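Local atomic coordinates of GH5 (Bacteroidetes bacterium AC2a, PDB entry 4YHE), a protein that probably hydrolyses the beta-1,4-glucan chains of cellulose, as a family 5 glycoside hydrolase with a beta/alpha-barrel fold. Residues Ala320-Arg325 with Glu369-Asn374; Ile365-Trp368 with Asn374-Leu377; Leu157-Leu162 with Asp195-Ala200. One frame throughout, in Å; residues are numbered along the deposited sequence.

Contact 1 (Ala320-Arg325 with Glu369-Asn374); sequences AMRDRR and ENNDPN
Arg-322 on the last turn of helix 304-323 and Glu-369 at the end of helix 357-369 mark the closest backbone approach, 7.6 Å from CA to CA, beyond which the second segment continues as an irregular loop. Arg-322 bridges the gap. A first torsion of 168° swings its chain away from the backbone N, and a bend at chi2 (66°) turns the guanidinium onto the loop, where it meets the amide of Asn-371 end-on, with the two flat groups steeply inclined. Both terminal nitrogens grip one oxygen: Arg-322 NH2 lies 2.8 Å from Asn-371 OD1, nearly along the C=O axis, and Arg-322 NH1 lies 3.1 Å from the same OD1 by a more bent bond, coming from above the amide carbonyl plane. The oxygen itself stays close to the guanidinium plane. Arg-322 NH1 also donates to Trp-368 O, and Asn-370 O is 3.1 Å from Arg-322 NH1. The Glu-369 carboxylate is paired elsewhere, with Arg-56. The loop is braced from within by two Asx turns, Asn-370 OD1 to Asp-372 N at 2.8 Å and Asp-372 OD1 to Asn-374 N at 2.9 Å. A Schellman motif, with Arg-325 at positive phi, ends helix 304-323. Two successive outer helices of the TIM barrel are thus joined at their C-terminal ends, an arginine of one meeting the carbonyl end of the other.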
ATOM      1  N   ALA A 320      16.139   3.750  -6.499  1.00 17.72           N
ATOM      2  CA  ALA A 320      16.058   2.431  -7.115  1.00 18.21           C
ATOM      3  C   ALA A 320      14.679   2.145  -7.738  1.00 17.74           C
ATOM      4  O   ALA A 320      14.574   1.520  -8.797  1.00 16.42           O
ATOM      5  CB  ALA A 320      16.458   1.344  -6.108  1.00 18.18           C
ATOM      6  N   MET A 321      13.604   2.604  -7.085  1.00 16.82           N
ATOM      7  CA  MET A 321      12.266   2.426  -7.595  1.00 16.18           C
ATOM      8  C   MET A 321      12.026   3.228  -8.883  1.00 16.36           C
ATOM      9  O   MET A 321      11.547   2.685  -9.862  1.00 15.33           O
ATOM     10  CB  MET A 321      11.219   2.853  -6.534  1.00 15.17           C
ATOM     11  CG  MET A 321      11.155   1.912  -5.333  1.00 15.61           C
ATOM     12  SD  MET A 321      10.252   2.691  -3.972  1.00 16.78           S
ATOM     13  CE  MET A 321      10.493   1.457  -2.675  1.00 17.72           C
ATOM     14  N   ARG A 322      12.345   4.517  -8.846  1.00 17.47           N
ATOM     15  CA  ARG A 322      12.230   5.361 -10.031  1.00 18.94           C
ATOM     16  C   ARG A 322      12.939   4.729 -11.238  1.00 17.58           C
ATOM     17  O   ARG A 322      12.366   4.642 -12.315  1.00 17.68           O
ATOM     18  CB  ARG A 322      12.831   6.720  -9.735  1.00 18.89           C
ATOM     19  CG  ARG A 322      13.044   7.620 -10.945  1.00 20.44           C
ATOM     20  CD  ARG A 322      11.743   8.052 -11.597  1.00 22.19           C
ATOM     21  NE  ARG A 322      11.997   8.752 -12.862  1.00 22.93           N
ATOM     22  CZ  ARG A 322      12.405  10.013 -12.977  1.00 22.98           C
ATOM     23  NH1 ARG A 322      12.577  10.800 -11.920  1.00 19.76           N
ATOM     24  NH2 ARG A 322      12.620  10.508 -14.190  1.00 23.80           N
ATOM     25  N   ASP A 323      14.165   4.266 -11.020  1.00 19.15           N
ATOM     26  CA  ASP A 323      14.969   3.672 -12.092  1.00 20.21           C
ATOM     27  C   ASP A 323      14.344   2.425 -12.680  1.00 22.72           C
ATOM     28  O   ASP A 323      14.609   2.092 -13.823  1.00 22.04           O
ATOM     29  CB  ASP A 323      16.392   3.395 -11.607  1.00 21.68           C
ATOM     30  CG  ASP A 323      17.194   4.672 -11.389  1.00 21.14           C
ATOM     31  OD1 ASP A 323      16.768   5.729 -11.883  1.00 24.47           O
ATOM     32  OD2 ASP A 323      18.215   4.638 -10.686  1.00 20.93           O
ATOM     33  N   ARG A 324      13.496   1.749 -11.892  1.00 18.52           N
ATOM     34  CA  ARG A 324      12.721   0.603 -12.333  1.00 18.84           C
ATOM     35  C   ARG A 324      11.272   0.933 -12.691  1.00 17.63           C
ATOM     36  O   ARG A 324      10.475   0.040 -12.932  1.00 16.68           O
ATOM     37  CB  ARG A 324      12.797  -0.478 -11.231  1.00 18.73           C
ATOM     38  CG  ARG A 324      14.145  -1.165 -11.217  1.00 19.13           C
ATOM     39  CD  ARG A 324      14.589  -1.766  -9.896  1.00 18.47           C
ATOM     40  NE  ARG A 324      15.990  -2.161 -10.012  1.00 19.01           N
ATOM     41  CZ  ARG A 324      17.023  -1.321  -9.961  1.00 20.14           C
ATOM     42  NH1 ARG A 324      16.844  -0.021  -9.707  1.00 19.69           N
ATOM     43  NH2 ARG A 324      18.254  -1.786 -10.133  1.00 21.52           N
ATOM     44  N   ARG A 325      10.936   2.226 -12.776  1.00 17.82           N
ATOM     45  CA  ARG A 325       9.582   2.671 -13.151  1.00 17.41           C
ATOM     46  C   ARG A 325       8.478   2.239 -12.178  1.00 16.38           C
ATOM     47  O   ARG A 325       7.331   2.023 -12.565  1.00 15.52           O
ATOM     48  CB  ARG A 325       9.264   2.229 -14.594  1.00 20.52           C
ATOM     49  CG  ARG A 325      10.345   2.747 -15.540  1.00 23.71           C
ATOM     50  CD  ARG A 325      10.079   2.471 -17.000  1.00 28.26           C
ATOM     51  NE  ARG A 325      11.267   2.931 -17.714  1.00 33.82           N
ATOM     52  CZ  ARG A 325      11.301   3.391 -18.960  1.00 40.49           C
ATOM     53  NH1 ARG A 325      10.201   3.445 -19.706  1.00 40.94           N
ATOM     54  NH2 ARG A 325      12.469   3.794 -19.459  1.00 42.72           N
ATOM     55  N   GLU A 369      12.057  11.855  -7.757  1.00 19.58           N
ATOM     56  CA  GLU A 369      11.725  12.837  -8.799  1.00 21.81           C
ATOM     57  C   GLU A 369      12.954  13.343  -9.589  1.00 22.45           C
ATOM     58  O   GLU A 369      12.799  13.884 -10.689  1.00 24.06           O
ATOM     59  CB  GLU A 369      11.052  14.068  -8.185  1.00 21.53           C
ATOM     60  CG  GLU A 369       9.665  13.809  -7.615  1.00 21.16           C
ATOM     61  CD  GLU A 369       8.592  13.714  -8.648  1.00 21.54           C
ATOM     62  OE1 GLU A 369       8.862  13.826  -9.867  1.00 22.49           O
ATOM     63  OE2 GLU A 369       7.425  13.553  -8.253  1.00 24.11           O
ATOM     64  N   ASN A 370      14.130  13.217  -9.007  1.00 23.59           N
ATOM     65  CA  ASN A 370      15.337  13.759  -9.608  1.00 24.39           C
ATOM     66  C   ASN A 370      15.524  13.274 -11.059  1.00 25.06           C
ATOM     67  O   ASN A 370      15.362  12.084 -11.389  1.00 23.97           O
ATOM     68  CB  ASN A 370      16.542  13.456  -8.724  1.00 24.93           C
ATOM     69  CG  ASN A 370      17.831  14.065  -9.245  1.00 26.59           C
ATOM     70  OD1 ASN A 370      18.276  13.742 -10.352  1.00 28.25           O
ATOM     71  ND2 ASN A 370      18.475  14.878  -8.417  1.00 25.98           N
ATOM     72  N   ASN A 371      15.795  14.229 -11.951  1.00 26.05           N
ATOM     73  CA  ASN A 371      15.879  13.935 -13.386  1.00 25.92           C
ATOM     74  C   ASN A 371      17.263  14.193 -13.964  1.00 25.64           C
ATOM     75  O   ASN A 371      17.417  14.282 -15.174  1.00 24.83           O
ATOM     76  CB  ASN A 371      14.867  14.771 -14.167  1.00 27.02           C
ATOM     77  CG  ASN A 371      13.442  14.420 -13.832  1.00 28.11           C
ATOM     78  OD1 ASN A 371      13.045  13.247 -13.837  1.00 28.27           O
ATOM     79  ND2 ASN A 371      12.650  15.448 -13.545  1.00 28.64           N
ATOM     80  N   ASP A 372      18.242  14.320 -13.086  1.00 24.19           N
ATOM     81  CA  ASP A 372      19.605  14.512 -13.468  1.00 26.26           C
ATOM     82  C   ASP A 372      20.267  13.136 -13.711  1.00 26.81           C
ATOM     83  O   ASP A 372      20.357  12.301 -12.809  1.00 27.26           O
ATOM     84  CB  ASP A 372      20.294  15.314 -12.372  1.00 25.47           C
ATOM     85  CG  ASP A 372      21.763  15.521 -12.628  1.00 27.69           C
ATOM     86  OD1 ASP A 372      22.270  15.103 -13.701  1.00 26.81           O
ATOM     87  OD2 ASP A 372      22.404  16.097 -11.720  1.00 27.86           O
ATOM     88  N   PRO A 373      20.772  12.903 -14.933  1.00 26.27           N
ATOM     89  CA  PRO A 373      21.406  11.595 -15.175  1.00 26.42           C
ATOM     90  C   PRO A 373      22.703  11.350 -14.383  1.00 24.41           C
ATOM     91  O   PRO A 373      23.141  10.198 -14.262  1.00 25.45           O
ATOM     92  CB  PRO A 373      21.610  11.582 -16.693  1.00 27.24           C
ATOM     93  CG  PRO A 373      21.774  13.036 -17.042  1.00 27.63           C
ATOM     94  CD  PRO A 373      20.862  13.790 -16.112  1.00 26.66           C
ATOM     95  N   ASN A 374      23.281  12.391 -13.800  1.00 20.06           N
ATOM     96  CA  ASN A 374      24.376  12.217 -12.869  1.00 20.98           C
ATOM     97  C   ASN A 374      24.015  11.855 -11.421  1.00 21.31           C
ATOM     98  O   ASN A 374      24.893  11.577 -10.596  1.00 24.09           O
ATOM     99  CB  ASN A 374      25.190  13.483 -12.881  1.00 21.18           C
ATOM    100  CG  ASN A 374      25.626  13.816 -14.300  1.00 22.54           C
ATOM    101  OD1 ASN A 374      26.592  13.241 -14.826  1.00 22.55           O
ATOM    102  ND2 ASN A 374      24.855  14.676 -14.953  1.00 23.36           N
TER

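Contact 2 (Ile365-Trp368 with Asn374-Leu377)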
ATOM      1  N   ILE A 365      10.665  12.019  -1.856  1.00 16.16           N
ATOM      2  CA  ILE A 365      10.092  12.585  -3.056  1.00 16.27           C
ATOM      3  C   ILE A 365      11.241  13.080  -3.946  1.00 16.32           C
ATOM      4  O   ILE A 365      11.273  12.763  -5.099  1.00 17.25           O
ATOM      5  CB  ILE A 365       9.141  13.738  -2.732  1.00 15.53           C
ATOM      6  CG1 ILE A 365       7.909  13.190  -2.008  1.00 16.98           C
ATOM      7  CG2 ILE A 365       8.715  14.514  -3.974  1.00 15.54           C
ATOM      8  CD1 ILE A 365       7.016  14.275  -1.467  1.00 16.89           C
ATOM      9  N   ASP A 366      12.180  13.810  -3.383  1.00 17.47           N
ATOM     10  CA  ASP A 366      13.195  14.466  -4.243  1.00 18.30           C
ATOM     11  C   ASP A 366      14.144  13.432  -4.882  1.00 19.62           C
ATOM     12  O   ASP A 366      14.624  13.638  -5.996  1.00 18.81           O
ATOM     13  CB  ASP A 366      13.971  15.489  -3.468  1.00 17.98           C
ATOM     14  CG  ASP A 366      13.123  16.657  -3.046  1.00 17.62           C
ATOM     15  OD1 ASP A 366      12.038  16.844  -3.588  1.00 18.56           O
ATOM     16  OD2 ASP A 366      13.558  17.412  -2.181  1.00 19.45           O
ATOM     17  N   SER A 367      14.363  12.296  -4.214  1.00 18.81           N
ATOM     18  CA  SER A 367      15.189  11.258  -4.797  1.00 18.45           C
ATOM     19  C   SER A 367      14.479  10.576  -5.980  1.00 18.80           C
ATOM     20  O   SER A 367      15.082  10.406  -7.043  1.00 19.81           O
ATOM     21  CB  SER A 367      15.641  10.260  -3.745  1.00 17.80           C
ATOM     22  OG  SER A 367      16.629   9.388  -4.260  1.00 17.49           O
ATOM     23  N   TRP A 368      13.216  10.182  -5.801  1.00 17.70           N
ATOM     24  CA  TRP A 368      12.413   9.611  -6.854  1.00 17.75           C
ATOM     25  C   TRP A 368      12.311  10.565  -8.040  1.00 19.19           C
ATOM     26  O   TRP A 368      12.434  10.121  -9.167  1.00 18.15           O
ATOM     27  CB  TRP A 368      11.002   9.247  -6.377  1.00 17.75           C
ATOM     28  CG  TRP A 368      10.302   8.309  -7.238  1.00 17.18           C
ATOM     29  CD1 TRP A 368      10.227   6.933  -7.094  1.00 15.93           C
ATOM     30  CD2 TRP A 368       9.528   8.623  -8.415  1.00 16.31           C
ATOM     31  NE1 TRP A 368       9.499   6.404  -8.122  1.00 16.62           N
ATOM     32  CE2 TRP A 368       9.046   7.409  -8.934  1.00 16.87           C
ATOM     33  CE3 TRP A 368       9.197   9.807  -9.064  1.00 17.15           C
ATOM     34  CZ2 TRP A 368       8.259   7.345 -10.095  1.00 17.72           C
ATOM     35  CZ3 TRP A 368       8.423   9.740 -10.214  1.00 17.94           C
ATOM     36  CH2 TRP A 368       7.966   8.534 -10.713  1.00 17.80           C
ATOM     37  N   ASN A 374      23.281  12.391 -13.800  1.00 20.06           N
ATOM     38  CA  ASN A 374      24.376  12.217 -12.869  1.00 20.98           C
ATOM     39  C   ASN A 374      24.015  11.855 -11.421  1.00 21.31           C
ATOM     40  O   ASN A 374      24.893  11.577 -10.596  1.00 24.09           O
ATOM     41  CB  ASN A 374      25.190  13.483 -12.881  1.00 21.18           C
ATOM     42  CG  ASN A 374      25.626  13.816 -14.300  1.00 22.54           C
ATOM     43  OD1 ASN A 374      26.592  13.241 -14.826  1.00 22.55           O
ATOM     44  ND2 ASN A 374      24.855  14.676 -14.953  1.00 23.36           N
ATOM     45  N   TYR A 375      22.736  11.976 -11.099  1.00 22.94           N
ATOM     46  CA  TYR A 375      22.199  11.517  -9.811  1.00 21.36           C
ATOM     47  C   TYR A 375      21.862  10.058 -10.016  1.00 20.46           C
ATOM     48  O   TYR A 375      20.979   9.714 -10.789  1.00 22.69           O
ATOM     49  CB  TYR A 375      20.963  12.341  -9.422  1.00 21.17           C
ATOM     50  CG  TYR A 375      20.337  11.949  -8.081  1.00 21.08           C
ATOM     51  CD1 TYR A 375      20.906  12.357  -6.879  1.00 20.89           C
ATOM     52  CD2 TYR A 375      19.183  11.158  -8.029  1.00 20.91           C
ATOM     53  CE1 TYR A 375      20.339  11.990  -5.656  1.00 21.95           C
ATOM     54  CE2 TYR A 375      18.629  10.775  -6.789  1.00 19.78           C
ATOM     55  CZ  TYR A 375      19.219  11.190  -5.624  1.00 19.59           C
ATOM     56  OH  TYR A 375      18.672  10.887  -4.375  1.00 20.20           O
ATOM     57  N   THR A 376      22.617   9.201  -9.350  1.00 21.24           N
ATOM     58  CA  THR A 376      22.541   7.787  -9.573  1.00 21.17           C
ATOM     59  C   THR A 376      22.520   7.055  -8.233  1.00 20.36           C
ATOM     60  O   THR A 376      22.829   7.605  -7.182  1.00 20.51           O
ATOM     61  CB  THR A 376      23.795   7.282 -10.337  1.00 20.93           C
ATOM     62  OG1 THR A 376      24.933   7.450  -9.510  1.00 21.24           O
ATOM     63  CG2 THR A 376      24.023   8.068 -11.635  1.00 22.86           C
ATOM     64  N   LEU A 377      22.253   5.767  -8.315  1.00 22.46           N
ATOM     65  CA  LEU A 377      22.286   4.943  -7.140  1.00 21.91           C
ATOM     66  C   LEU A 377      23.698   4.992  -6.522  1.00 21.72           C
ATOM     67  O   LEU A 377      23.857   5.128  -5.311  1.00 21.82           O
ATOM     68  CB  LEU A 377      21.894   3.530  -7.530  1.00 23.17           C
ATOM     69  CG  LEU A 377      21.065   2.829  -6.485  1.00 25.51           C
ATOM     70  CD1 LEU A 377      19.949   3.713  -5.907  1.00 24.09           C
ATOM     71  CD2 LEU A 377      20.524   1.519  -7.047  1.00 26.32           C
TER
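Ser-367 and Tyr-375 carry this contact alone, hydroxyl against hydroxyl, between the last turns of helix 357-369 and the loop that follows it. Their CA atoms are 8.6 Å apart, a gap that the length of the tyrosine spans. Its CG stands anti to the backbone N (chi1 -179°), which carries the ring from the loop toward the helix, and with the ring twisted at chi2 78° the phenol end and not a ring face arrives at the serine. Ser-367 replies with OG likewise anti to its own N (chi1 -170°). The two oxygens, Tyr-375 OH and Ser-367 OG, are 2.5 Å apart, a separation so short that it should be read with caution. Ser-367 OG lies at the ring edge, near the ring plane, and is 3.4 Å from Tyr-375 CZ. Beside this pair, Tyr-375 CE2 comes within 3.6 Å of the backbone oxygen Ser-367 O. Ser-367 OG is hydrogen-bonded to Arg-315 O, which gives this buried hydroxyl a partner on helix 304-323 and helps to fix its rotation. One residue past the tyrosine, Thr-376 takes the N-cap position of helix 377-382, so Tyr-375 directly precedes the N-cap of the new helix. Around the pair, Lys-319 of helix 304-323 touches both side chains, as does Ile-380 of helix 377-382, while Trp-368 turns the other way, onto Ile-16 of strand 16-20; the hydroxyl pair therefore lies where three helices meet, on the outer side of the barrel wall.

Contact 3 (Leu157-Leu162 with Asp195-Ala200); sequences LVFETL and DAIRAA
Phe-159 and Ile-197 meet in the layer between strand and helix of a TIM barrel: strand 157-160, helix 181-199 and strand 209-212 form one parallel beta-alpha-beta crossover, and this contact packs the end of the helix against the first strand of that unit. The backbones are nearest at the same two residues, 8.4 Å between CA atoms. Asp-195 opens the segment on the exposed side of the helix, where OD1 bonds to Gln-191. Two residues on, Ile-197 faces the strand and provides nearly all the helix's share of the contact. Ile-197 CG2 reaches the edge of the Phe-159 ring, close to the ring plane, at 3.6 Å from Phe-159 CD2, while Ile-197 CD1 passes 4.0 Å from Phe-159 CB. With CG1 anti to the carbonyl carbon (chi1 -67°) and an extended second torsion (chi2 164°), the longer branch runs on past the phenylalanine, bringing Ile-197 CD1 to 4.4 Å from Thr-161 CG2; the two larger side chains slide by each other in opposite directions. Replacing Ile-197 by an alanine would probably open a gap beside the CD2 edge of Phe-159 and leave that ring less firmly held. Ile-197 also packs on Ile-209, so its side chain touches residues of two neighbouring barrel strands. Arg-198 belongs to a polar network, with a salt bridge to Asp-230 and bonds to the backbone oxygens of Asn-204 and Arg-207. Ala-199 N still bonds to Asp-195 O at 2.9 Å, whereas Ala-200 N reaches back three residues only, to Ile-197 O at 3.1 Å.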
ATOM      1  N   LEU A 157      -8.788   7.845 -10.196  1.00 18.57           N
ATOM      2  CA  LEU A 157      -9.245   7.010  -9.065  1.00 18.39           C
ATOM      3  C   LEU A 157      -8.944   5.528  -9.359  1.00 18.40           C
ATOM      4  O   LEU A 157      -9.461   4.967 -10.320  1.00 20.22           O
ATOM      5  CB  LEU A 157     -10.738   7.203  -8.805  1.00 18.16           C
ATOM      6  CG  LEU A 157     -11.382   6.349  -7.695  1.00 18.89           C
ATOM      7  CD1 LEU A 157     -10.680   6.607  -6.370  1.00 18.70           C
ATOM      8  CD2 LEU A 157     -12.865   6.609  -7.566  1.00 19.35           C
ATOM      9  N   VAL A 158      -8.097   4.926  -8.516  1.00 18.35           N
ATOM     10  CA  VAL A 158      -7.655   3.533  -8.623  1.00 16.46           C
ATOM     11  C   VAL A 158      -8.331   2.711  -7.531  1.00 15.89           C
ATOM     12  O   VAL A 158      -8.445   3.170  -6.392  1.00 15.50           O
ATOM     13  CB  VAL A 158      -6.126   3.431  -8.417  1.00 17.28           C
ATOM     14  CG1 VAL A 158      -5.643   1.978  -8.428  1.00 17.57           C
ATOM     15  CG2 VAL A 158      -5.339   4.257  -9.434  1.00 17.41           C
ATOM     16  N   PHE A 159      -8.816   1.531  -7.880  1.00 15.52           N
ATOM     17  CA  PHE A 159      -9.326   0.599  -6.892  1.00 16.71           C
ATOM     18  C   PHE A 159      -8.254  -0.465  -6.636  1.00 16.75           C
ATOM     19  O   PHE A 159      -7.739  -1.066  -7.589  1.00 17.75           O
ATOM     20  CB  PHE A 159     -10.584  -0.125  -7.367  1.00 17.99           C
ATOM     21  CG  PHE A 159     -11.803   0.743  -7.522  1.00 18.78           C
ATOM     22  CD1 PHE A 159     -11.860   2.027  -7.028  1.00 18.91           C
ATOM     23  CD2 PHE A 159     -12.924   0.232  -8.153  1.00 19.77           C
ATOM     24  CE1 PHE A 159     -12.998   2.791  -7.190  1.00 19.52           C
ATOM     25  CE2 PHE A 159     -14.080   0.983  -8.315  1.00 20.43           C
ATOM     26  CZ  PHE A 159     -14.114   2.268  -7.832  1.00 21.40           C
ATOM     27  N   GLU A 160      -7.949  -0.711  -5.362  1.00 15.41           N
ATOM     28  CA  GLU A 160      -7.060  -1.786  -4.956  1.00 15.18           C
ATOM     29  C   GLU A 160      -7.928  -2.849  -4.276  1.00 15.24           C
ATOM     30  O   GLU A 160      -8.630  -2.543  -3.314  1.00 15.99           O
ATOM     31  CB  GLU A 160      -6.000  -1.228  -4.037  1.00 15.34           C
ATOM     32  CG  GLU A 160      -5.053  -2.241  -3.420  1.00 15.79           C
ATOM     33  CD  GLU A 160      -4.154  -1.564  -2.400  1.00 16.45           C
ATOM     34  OE1 GLU A 160      -3.231  -0.789  -2.793  1.00 16.41           O
ATOM     35  OE2 GLU A 160      -4.421  -1.785  -1.199  1.00 17.84           O
ATOM     36  N   THR A 161      -7.901  -4.068  -4.804  1.00 14.96           N
ATOM     37  CA  THR A 161      -8.926  -5.063  -4.497  1.00 15.88           C
ATOM     38  C   THR A 161      -9.003  -5.467  -3.036  1.00 17.41           C
ATOM     39  O   THR A 161     -10.108  -5.662  -2.501  1.00 19.42           O
ATOM     40  CB  THR A 161      -8.751  -6.351  -5.326  1.00 16.49           C
ATOM     41  OG1 THR A 161      -7.420  -6.860  -5.208  1.00 17.10           O
ATOM     42  CG2 THR A 161      -9.029  -6.077  -6.772  1.00 16.71           C
ATOM     43  N   LEU A 162      -7.828  -5.665  -2.448  1.00 16.24           N
ATOM     44  CA  LEU A 162      -7.634  -6.232  -1.123  1.00 18.88           C
ATOM     45  C   LEU A 162      -6.331  -5.661  -0.583  1.00 17.32           C
ATOM     46  O   LEU A 162      -5.562  -5.060  -1.333  1.00 17.09           O
ATOM     47  CB  LEU A 162      -7.464  -7.745  -1.210  1.00 20.36           C
ATOM     48  CG  LEU A 162      -8.553  -8.504  -1.952  1.00 21.25           C
ATOM     49  CD1 LEU A 162      -8.124  -9.940  -2.186  1.00 23.09           C
ATOM     50  CD2 LEU A 162      -9.797  -8.478  -1.093  1.00 23.67           C
ATOM     51  N   ASP A 195     -13.885  -8.823 -11.535  1.00 22.88           N
ATOM     52  CA  ASP A 195     -15.154  -9.072 -12.209  1.00 24.17           C
ATOM     53  C   ASP A 195     -16.204  -8.043 -11.725  1.00 23.91           C
ATOM     54  O   ASP A 195     -16.829  -7.344 -12.529  1.00 22.61           O
ATOM     55  CB  ASP A 195     -15.653 -10.496 -11.922  1.00 24.05           C
ATOM     56  CG  ASP A 195     -14.818 -11.596 -12.623  1.00 25.25           C
ATOM     57  OD1 ASP A 195     -13.956 -11.311 -13.498  1.00 24.09           O
ATOM     58  OD2 ASP A 195     -15.038 -12.758 -12.257  1.00 24.76           O
ATOM     59  N   ALA A 196     -16.357  -7.945 -10.406  1.00 23.41           N
ATOM     60  CA  ALA A 196     -17.308  -7.012  -9.769  1.00 22.73           C
ATOM     61  C   ALA A 196     -17.095  -5.554 -10.184  1.00 23.35           C
ATOM     62  O   ALA A 196     -18.055  -4.844 -10.524  1.00 22.81           O
ATOM     63  CB  ALA A 196     -17.245  -7.137  -8.259  1.00 22.23           C
ATOM     64  N   ILE A 197     -15.851  -5.115 -10.168  1.00 21.92           N
ATOM     65  CA  ILE A 197     -15.516  -3.747 -10.535  1.00 22.92           C
ATOM     66  C   ILE A 197     -15.902  -3.459 -11.985  1.00 24.90           C
ATOM     67  O   ILE A 197     -16.543  -2.436 -12.297  1.00 23.54           O
ATOM     68  CB  ILE A 197     -14.035  -3.454 -10.263  1.00 22.66           C
ATOM     69  CG1 ILE A 197     -13.797  -3.478  -8.737  1.00 23.24           C
ATOM     70  CG2 ILE A 197     -13.618  -2.109 -10.841  1.00 22.73           C
ATOM     71  CD1 ILE A 197     -12.335  -3.577  -8.299  1.00 23.22           C
ATOM     72  N   ARG A 198     -15.541  -4.379 -12.866  1.00 26.31           N
ATOM     73  CA  ARG A 198     -15.870  -4.252 -14.284  1.00 26.10           C
ATOM     74  C   ARG A 198     -17.374  -4.284 -14.502  1.00 24.29           C
ATOM     75  O   ARG A 198     -17.843  -3.568 -15.361  1.00 28.41           O
ATOM     76  CB  ARG A 198     -15.188  -5.343 -15.112  1.00 24.74           C
ATOM     77  CG  ARG A 198     -13.666  -5.300 -15.063  1.00 25.34           C
ATOM     78  CD  ARG A 198     -13.077  -3.959 -15.447  1.00 23.82           C
ATOM     79  NE  ARG A 198     -11.615  -3.989 -15.434  1.00 23.76           N
ATOM     80  CZ  ARG A 198     -10.820  -2.938 -15.221  1.00 23.74           C
ATOM     81  NH1 ARG A 198     -11.317  -1.737 -14.944  1.00 24.45           N
ATOM     82  NH2 ARG A 198      -9.503  -3.096 -15.240  1.00 23.67           N
ATOM     83  N   ALA A 199     -18.119  -5.072 -13.719  1.00 23.84           N
ATOM     84  CA  ALA A 199     -19.598  -5.100 -13.814  1.00 24.55           C
ATOM     85  C   ALA A 199     -20.294  -3.834 -13.257  1.00 26.53           C
ATOM     86  O   ALA A 199     -21.496  -3.656 -13.431  1.00 27.44           O
ATOM     87  CB  ALA A 199     -20.160  -6.342 -13.131  1.00 23.37           C
ATOM     88  N   ALA A 200     -19.566  -2.959 -12.576  1.00 26.52           N
ATOM     89  CA  ALA A 200     -20.195  -1.831 -11.888  1.00 28.99           C
ATOM     90  C   ALA A 200     -20.490  -0.672 -12.831  1.00 30.40           C
ATOM     91  O   ALA A 200     -21.143   0.296 -12.429  1.00 32.69           O
ATOM     92  CB  ALA A 200     -19.308  -1.362 -10.726  1.00 29.27           C
TER

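In the fold
From the N terminus, contact 3 closes first: a span of 32 residues, 14 of them in helix 181-199, returns to strand 157-160 within one beta-alpha unit. It is complete before contact 1 opens, and lies across the barrel from the other two, about 30 Å from contact 1 and about 33 Å from contact 2 between centres. Contact 1 spans strand 327-332 and helix 357-369, tying the end of helix 304-323 to the loop beyond. Contact 2 starts inside that span and finishes past it, so the two cross instead of nesting; they share Asn-374, and their centres are about 5 Å apart. Both tie the C-terminal loop and the start of helix 377-382 to the barrel's last outer helices.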